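Local coordinates for protein ribulose bisphosphate carboxylase (Hyperthermus butylicus DSM 5456, PDB 6HUN) that probably catalyses the addition of CO2 and water to ribulose 1,5-bisphosphate, giving two molecules of 3-phosphoglycerate in an archaeal AMP degradation pathway, at residues A191-I196 with D413-G418; A242-P247 with K253-V258; T341-E346 with L363-Q368. One frame throughout, in Å; residues are numbered along the deposited sequence.

Interaction 1: A191-I196 with D413-G418; sequences AYEILI and DGPEAG
Glu193 on helix 184-196 meets Pro415 and Glu416 on the first turn of helix 415-431, where the eight-stranded TIM barrel closes on itself: one helix follows the first strand, the other the eighth. The contact is small, a few side chains wide, and has no hydrogen bond across it. The Glu193 side chain starts out toward the other helix, and its CB lies against CG of the Pro415 ring at 3.7 Å. From there CG swings away from the residue's own carbonyl carbon (chi1 -37°) and the chain runs on extended, which takes OE1 past Pro415 CG and sets OE2 beside Glu416. Ser75 of the second subunit packs on both Glu193 and Pro415. Glu416 takes a different shape: its chain bends at chi2 (89°), which turns the carboxylate back toward Glu193 while CG presses on the CG2 branch of Ile196 at 3.6 Å. One turn back along the helix, the Tyr192 ring carries Ile196 CB over one face. The two acidic ends face each other as like charges, and their closeness would probably raise the pKa of one or both: with planes 68° apart, Glu193 OE2 comes within 3.1 Å of Glu416 OE1.

Interaction 2: A242-P247 with K253-V258; sequences ANVTAP and KRIKLV
Val244 is the bump of this contact, pushed into a shallow hollow formed by Arg254, Ile255 and Val258 on the inward side of helix 248-260. Its two methyls divide the work. CG1 rests on the base of the arginine chain, 3.9 Å from Arg254 CB, and lies more loosely beside Val258; CG2 meets Ile255 CG1 at 4.0 Å, the two side chains crossing at about a right angle. On the barrel strand itself, Ala242 offers a smaller bump, its CB touching Val258 CG2 at 4.0 Å.

At the other end Arg254 stretches out from CG to NE and lays its guanidinium beneath Ala246, whose CB sits over one face, 3.5 Å from NH1. A water at the guanidinium edge, in its plane, bridges arginine and loop: it accepts from Arg254 NH1 at 2.7 Å and donates to the backbone oxygens of Asn243 and Thr245. NH2 forms salt bridges with Glu250 and with Glu111 of the second subunit, which ties this corner to the dimer interface. Within the loop, Asn243 OD1 accepts from Thr245 N at 3.1 Å, making an Asx turn, and also from Thr245 OG1 at 2.7 Å.

All this is the first half of a beta-alpha-beta crossover, with strand 239-243 leading into helix 248-260 and on to strand 265-269. Ile266 of that last strand touches Val244, Ile255 and Val258, while helices 216-234 and 275-288 flank the packing through Phe216 and through Ala281 and Leu284.

Interaction 3: T341-E346 with L363-Q368; sequences TREVLE and LFHLEQ
Glu343 sends CG away from its backbone N (chi1 -171°) and then bends at chi2 (65°), which carries the carboxylate out from helix 339-352 to the histidine of the loop, His365. That residue holds CG opposite its own carbonyl carbon. The two side chains come from opposite directions, and the carboxylate meets the ring at its NE2 edge, nearly coplanar with it, planes 16° apart. His365 NE2 donates to Glu343 OE2 at 2.9 Å, with the oxygen close to the ring plane and using its syn lone pair; the second oxygen of Glu343, OE1, lies 3.3 Å from His365 CE1. The other ring nitrogen, ND1, is hydrogen-bonded to Asp362, so the imidazole is gripped at both nitrogens, its rotation is fixed, and a doubly protonated form would be plausible.

Glu346, one turn further along the helix, only brushes the ring, its CG 4.2 Å from His365 CE1; its carboxylate is engaged by Tyr356, Lys359 and Arg349. With Glu343 replaced, an alanine here would leave NE2 without this carboxylate acceptor, and the ring, still bonded through ND1 to Asp362, would probably be freer to turn.

The pair joins the helix after the sixth barrel strand to the loop leading into strand 368-369, which pairs with strand 355-356. The ring also meets Phe313 of helix 312-322 and touches Asp139 of strand 132-141, a strand of the mixed sheet that packs beside the barrel.

How the interactions relate
All three contacts fall within the catalytic-domain range, spread round its TIM barrel. Interaction 1 joins the helices after the first and eighth strands, so its two segments bracket the other interactions in sequence; interaction 2 comes next after the 191-196 segment, and interaction 3 follows it. The centres of interactions 1 and 2 lie about 26 Å apart, and no two contacts touch. Interactions 1 and 2 also meet the second subunit, whereas interaction 3, on the opposite side of the chain's centre from interaction 2, faces the mixed sheet. Interaction 1 thus closes the ring of helices, interaction 2 packs strand 239-243 and its following loop on helix 248-260 within one crossover, and interaction 3 joins barrel to neighbouring sheet.

Interaction 1: A191-I196 with D413-G418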
# COMPACT_ATOMS: atom_id res chain seq x y z
N ALA A 191 8.03 29.92 6.07
CA ALA A 191 9.17 29.33 5.37
C ALA A 191 10.35 30.28 5.34
O ALA A 191 11.50 29.85 5.46
CB ALA A 191 8.79 28.97 3.95
N TYR A 192 10.09 31.55 5.07
CA TYR A 192 11.16 32.54 5.05
C TYR A 192 12.02 32.47 6.31
O TYR A 192 13.25 32.39 6.24
CB TYR A 192 10.58 33.93 4.89
CG TYR A 192 11.64 35.01 4.95
CD1 TYR A 192 12.61 35.10 3.96
CD2 TYR A 192 11.67 35.92 5.98
CE1 TYR A 192 13.58 36.10 3.99
CE2 TYR A 192 12.65 36.92 6.03
CZ TYR A 192 13.61 36.99 5.03
OH TYR A 192 14.60 37.97 5.04
N GLU A 193 11.39 32.53 7.48
CA GLU A 193 12.17 32.56 8.72
C GLU A 193 13.02 31.30 8.86
O GLU A 193 14.18 31.38 9.32
CB GLU A 193 11.24 32.70 9.91
CG GLU A 193 10.07 33.60 9.63
CD GLU A 193 9.50 34.23 10.88
OE1 GLU A 193 8.59 33.63 11.49
OE2 GLU A 193 9.96 35.34 11.25
N ILE A 194 12.46 30.15 8.49
CA ILE A 194 13.18 28.87 8.54
C ILE A 194 14.44 28.95 7.67
O ILE A 194 15.56 28.73 8.15
CB ILE A 194 12.24 27.72 8.11
CG1 ILE A 194 11.22 27.42 9.22
CG2 ILE A 194 13.01 26.43 7.75
CD1 ILE A 194 9.94 26.75 8.75
N LEU A 195 14.29 29.27 6.38
CA LEU A 195 15.45 29.26 5.48
C LEU A 195 16.46 30.34 5.84
O LEU A 195 17.67 30.08 5.84
CB LEU A 195 15.00 29.45 4.05
CG LEU A 195 13.95 28.42 3.58
CD1 LEU A 195 13.67 28.73 2.14
CD2 LEU A 195 14.47 27.02 3.73
N ILE A 196 15.97 31.56 6.11
CA ILE A 196 16.86 32.71 6.37
C ILE A 196 17.88 32.43 7.47
O ILE A 196 18.99 32.97 7.44
CB ILE A 196 16.01 33.96 6.69
CG1 ILE A 196 16.77 35.22 6.30
CG2 ILE A 196 15.61 34.03 8.17
CD1 ILE A 196 16.86 35.41 4.81
N ASP A 413 14.75 32.55 20.93
CA ASP A 413 14.95 33.78 20.16
C ASP A 413 14.32 33.73 18.78
O ASP A 413 14.68 34.54 17.92
CB ASP A 413 16.43 34.10 20.02
CG ASP A 413 17.09 34.38 21.35
OD1 ASP A 413 18.09 33.70 21.68
OD2 ASP A 413 16.60 35.28 22.07
N GLY A 414 13.40 32.80 18.53
CA GLY A 414 12.75 32.76 17.25
C GLY A 414 13.43 31.79 16.30
O GLY A 414 14.55 31.32 16.54
N PRO A 415 12.76 31.48 15.20
CA PRO A 415 13.24 30.38 14.34
C PRO A 415 14.53 30.70 13.61
O PRO A 415 15.38 29.80 13.45
CB PRO A 415 12.07 30.14 13.38
CG PRO A 415 11.28 31.42 13.41
CD PRO A 415 11.43 31.96 14.80
N GLU A 416 14.71 31.94 13.15
CA GLU A 416 15.97 32.34 12.54
C GLU A 416 17.15 31.96 13.43
O GLU A 416 18.04 31.20 13.01
CB GLU A 416 15.95 33.84 12.26
CG GLU A 416 14.63 34.31 11.63
CD GLU A 416 13.57 34.71 12.67
OE1 GLU A 416 12.79 35.66 12.42
OE2 GLU A 416 13.50 34.06 13.74
N ALA A 417 17.14 32.44 14.68
CA ALA A 417 18.15 32.02 15.65
C ALA A 417 18.14 30.51 15.86
O ALA A 417 19.20 29.90 16.02
CB ALA A 417 17.94 32.76 16.97
N GLY A 418 16.95 29.90 15.86
CA GLY A 418 16.88 28.44 15.99
C GLY A 418 17.60 27.70 14.87
O GLY A 418 18.31 26.73 15.12

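Interaction 2: A242-P247 with K253-V258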
# COMPACT_ATOMS: atom_id res chain seq x y z
N ALA A 242 8.09 19.77 -1.77
CA ALA A 242 6.68 20.04 -2.01
C ALA A 242 5.94 18.73 -2.16
O ALA A 242 6.32 17.89 -2.99
CB ALA A 242 6.48 20.87 -3.29
N ASN A 243 4.86 18.58 -1.41
CA ASN A 243 4.13 17.31 -1.41
C ASN A 243 3.20 17.24 -2.63
O ASN A 243 2.20 17.97 -2.69
CB ASN A 243 3.38 17.15 -0.10
CG ASN A 243 2.98 15.70 0.16
OD1 ASN A 243 2.86 14.94 -0.76
ND2 ASN A 243 2.88 15.30 1.42
N VAL A 244 3.52 16.37 -3.58
CA VAL A 244 2.73 16.21 -4.81
C VAL A 244 1.83 14.99 -4.73
O VAL A 244 1.27 14.56 -5.76
CB VAL A 244 3.64 16.14 -6.06
CG1 VAL A 244 4.44 17.45 -6.24
CG2 VAL A 244 4.60 14.93 -5.96
N THR A 245 1.70 14.40 -3.54
CA THR A 245 0.81 13.25 -3.34
C THR A 245 -0.60 13.61 -3.80
O THR A 245 -1.23 14.55 -3.29
CB THR A 245 0.86 12.84 -1.87
OG1 THR A 245 2.23 12.46 -1.48
CG2 THR A 245 -0.09 11.60 -1.59
N ALA A 246 -1.14 12.80 -4.74
CA ALA A 246 -2.37 13.20 -5.43
C ALA A 246 -2.77 12.10 -6.40
O ALA A 246 -1.96 11.21 -6.71
CB ALA A 246 -2.16 14.52 -6.17
N PRO A 247 -4.03 12.06 -6.84
CA PRO A 247 -4.34 11.21 -7.99
C PRO A 247 -3.39 11.57 -9.14
O PRO A 247 -2.87 12.70 -9.21
CB PRO A 247 -5.81 11.54 -8.31
CG PRO A 247 -6.38 12.08 -6.97
CD PRO A 247 -5.18 12.88 -6.40
N LYS A 253 0.39 17.39 -12.88
CA LYS A 253 0.37 18.85 -13.00
C LYS A 253 1.24 19.50 -11.93
O LYS A 253 1.88 20.54 -12.16
CB LYS A 253 -1.06 19.37 -12.87
CG LYS A 253 -1.95 18.92 -14.03
CD LYS A 253 -3.44 18.67 -13.59
CE LYS A 253 -4.31 19.86 -13.97
NZ LYS A 253 -5.77 19.60 -13.79
N ARG A 254 1.22 18.94 -10.71
CA ARG A 254 1.95 19.55 -9.61
C ARG A 254 3.44 19.36 -9.79
O ARG A 254 4.22 20.26 -9.43
CB ARG A 254 1.46 18.99 -8.26
CG ARG A 254 0.01 19.39 -7.97
CD ARG A 254 -0.70 18.65 -6.79
NE ARG A 254 -2.15 18.85 -6.96
CZ ARG A 254 -3.09 18.40 -6.11
NH1 ARG A 254 -2.75 17.78 -5.00
NH2 ARG A 254 -4.38 18.59 -6.38
N ILE A 255 3.87 18.23 -10.35
CA ILE A 255 5.29 18.03 -10.60
C ILE A 255 5.78 19.02 -11.65
O ILE A 255 6.89 19.58 -11.55
CB ILE A 255 5.58 16.58 -11.03
CG1 ILE A 255 5.37 15.63 -9.83
CG2 ILE A 255 7.01 16.49 -11.56
CD1 ILE A 255 5.47 14.11 -10.16
N LYS A 256 4.94 19.29 -12.67
CA LYS A 256 5.36 20.28 -13.67
C LYS A 256 5.37 21.68 -13.08
O LYS A 256 6.30 22.46 -13.35
CB LYS A 256 4.43 20.21 -14.89
CG LYS A 256 4.87 21.15 -16.08
CD LYS A 256 4.01 20.84 -17.29
CE LYS A 256 4.16 21.97 -18.36
NZ LYS A 256 5.59 22.14 -18.69
N LEU A 257 4.40 22.02 -12.21
CA LEU A 257 4.44 23.35 -11.60
C LEU A 257 5.69 23.53 -10.74
O LEU A 257 6.30 24.61 -10.74
CB LEU A 257 3.19 23.58 -10.75
CG LEU A 257 1.83 23.92 -11.36
CD1 LEU A 257 0.84 23.79 -10.22
CD2 LEU A 257 1.83 25.36 -11.95
N VAL A 258 6.05 22.50 -9.97
CA VAL A 258 7.31 22.54 -9.20
C VAL A 258 8.49 22.80 -10.13
O VAL A 258 9.36 23.65 -9.86
CB VAL A 258 7.49 21.22 -8.42
CG1 VAL A 258 8.99 21.14 -7.93
CG2 VAL A 258 6.52 21.18 -7.29
O HOH W 1 -0.42 17.33 -3.62

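Interaction 3: T341-E346 with L363-Q368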
# COMPACT_ATOMS: atom_id res chain seq x y z
N THR A 341 18.36 0.13 17.44
CA THR A 341 19.40 0.99 16.86
C THR A 341 20.23 0.23 15.85
O THR A 341 20.59 0.79 14.80
CB THR A 341 20.31 1.57 17.95
OG1 THR A 341 19.56 2.51 18.73
CG2 THR A 341 21.49 2.26 17.31
N ARG A 342 20.55 -1.02 16.15
CA ARG A 342 21.24 -1.88 15.19
C ARG A 342 20.48 -1.90 13.88
O ARG A 342 21.08 -1.82 12.80
CB ARG A 342 21.34 -3.29 15.76
CG ARG A 342 22.55 -4.08 15.37
CD ARG A 342 23.24 -4.63 16.64
NE ARG A 342 22.32 -5.27 17.58
CZ ARG A 342 22.39 -5.14 18.92
NH1 ARG A 342 23.33 -4.39 19.49
NH2 ARG A 342 21.49 -5.76 19.67
N GLU A 343 19.17 -2.00 13.95
CA GLU A 343 18.43 -2.15 12.70
C GLU A 343 18.36 -0.82 11.96
O GLU A 343 18.35 -0.79 10.72
CB GLU A 343 17.04 -2.73 12.94
CG GLU A 343 16.29 -3.11 11.64
CD GLU A 343 16.95 -4.27 10.84
OE1 GLU A 343 17.91 -4.91 11.37
OE2 GLU A 343 16.48 -4.58 9.70
N VAL A 344 18.27 0.30 12.69
CA VAL A 344 18.35 1.59 12.01
C VAL A 344 19.67 1.69 11.26
O VAL A 344 19.73 2.28 10.15
CB VAL A 344 18.17 2.76 12.99
CG1 VAL A 344 18.55 4.12 12.33
CG2 VAL A 344 16.73 2.78 13.48
N LEU A 345 20.74 1.13 11.85
CA LEU A 345 22.05 1.17 11.18
C LEU A 345 22.06 0.28 9.94
O LEU A 345 22.68 0.63 8.93
CB LEU A 345 23.19 0.79 12.14
CG LEU A 345 23.85 1.92 12.93
CD1 LEU A 345 22.79 2.91 13.44
CD2 LEU A 345 24.65 1.37 14.11
N GLU A 346 21.36 -0.87 9.98
CA GLU A 346 21.24 -1.69 8.78
C GLU A 346 20.42 -0.99 7.70
O GLU A 346 20.76 -1.08 6.50
CB GLU A 346 20.65 -3.08 9.14
CG GLU A 346 21.66 -3.88 9.99
CD GLU A 346 23.10 -3.98 9.36
OE1 GLU A 346 23.24 -4.68 8.34
OE2 GLU A 346 24.11 -3.39 9.86
N LEU A 363 21.12 -13.71 9.78
CA LEU A 363 20.37 -14.45 8.78
C LEU A 363 19.15 -13.68 8.26
O LEU A 363 18.51 -14.13 7.30
CB LEU A 363 19.93 -15.80 9.35
CG LEU A 363 21.08 -16.73 9.78
CD1 LEU A 363 20.50 -17.90 10.52
CD2 LEU A 363 21.84 -17.21 8.54
N PHE A 364 18.86 -12.51 8.83
CA PHE A 364 17.66 -11.76 8.50
C PHE A 364 17.83 -10.85 7.29
O PHE A 364 16.86 -10.21 6.86
CB PHE A 364 17.24 -10.91 9.70
CG PHE A 364 16.62 -11.71 10.80
CD1 PHE A 364 17.41 -12.29 11.78
CD2 PHE A 364 15.24 -11.86 10.87
CE1 PHE A 364 16.84 -13.03 12.81
CE2 PHE A 364 14.66 -12.59 11.89
CZ PHE A 364 15.42 -13.19 12.84
N HIS A 365 19.05 -10.74 6.75
CA HIS A 365 19.32 -9.89 5.61
C HIS A 365 20.20 -10.68 4.65
O HIS A 365 20.87 -11.64 5.06
CB HIS A 365 20.05 -8.56 5.99
CG HIS A 365 19.36 -7.78 7.07
ND1 HIS A 365 19.83 -7.75 8.37
CD2 HIS A 365 18.26 -7.00 7.04
CE1 HIS A 365 19.02 -7.01 9.11
NE2 HIS A 365 18.08 -6.52 8.32
N LEU A 366 20.21 -10.26 3.40
CA LEU A 366 20.97 -10.96 2.36
C LEU A 366 22.03 -10.04 1.79
O LEU A 366 21.91 -8.82 1.85
CB LEU A 366 20.03 -11.41 1.23
CG LEU A 366 18.99 -12.45 1.64
CD1 LEU A 366 17.73 -12.40 0.77
CD2 LEU A 366 19.61 -13.80 1.58
N GLU A 367 23.06 -10.61 1.20
CA GLU A 367 24.05 -9.77 0.53
C GLU A 367 23.39 -9.14 -0.70
O GLU A 367 22.55 -9.77 -1.33
CB GLU A 367 25.26 -10.66 0.20
CG GLU A 367 26.03 -10.28 -1.00
CD GLU A 367 27.16 -11.26 -1.24
OE1 GLU A 367 27.86 -11.65 -0.27
OE2 GLU A 367 27.33 -11.66 -2.42
N GLN A 368 23.74 -7.85 -1.02
CA GLN A 368 23.10 -7.13 -2.13
C GLN A 368 24.08 -6.14 -2.78
O GLN A 368 24.31 -5.05 -2.23
CB GLN A 368 21.83 -6.39 -1.67
CG GLN A 368 21.20 -5.60 -2.82
CD GLN A 368 20.54 -6.53 -3.84
OE1 GLN A 368 19.50 -7.15 -3.54
NE2 GLN A 368 21.11 -6.63 -5.01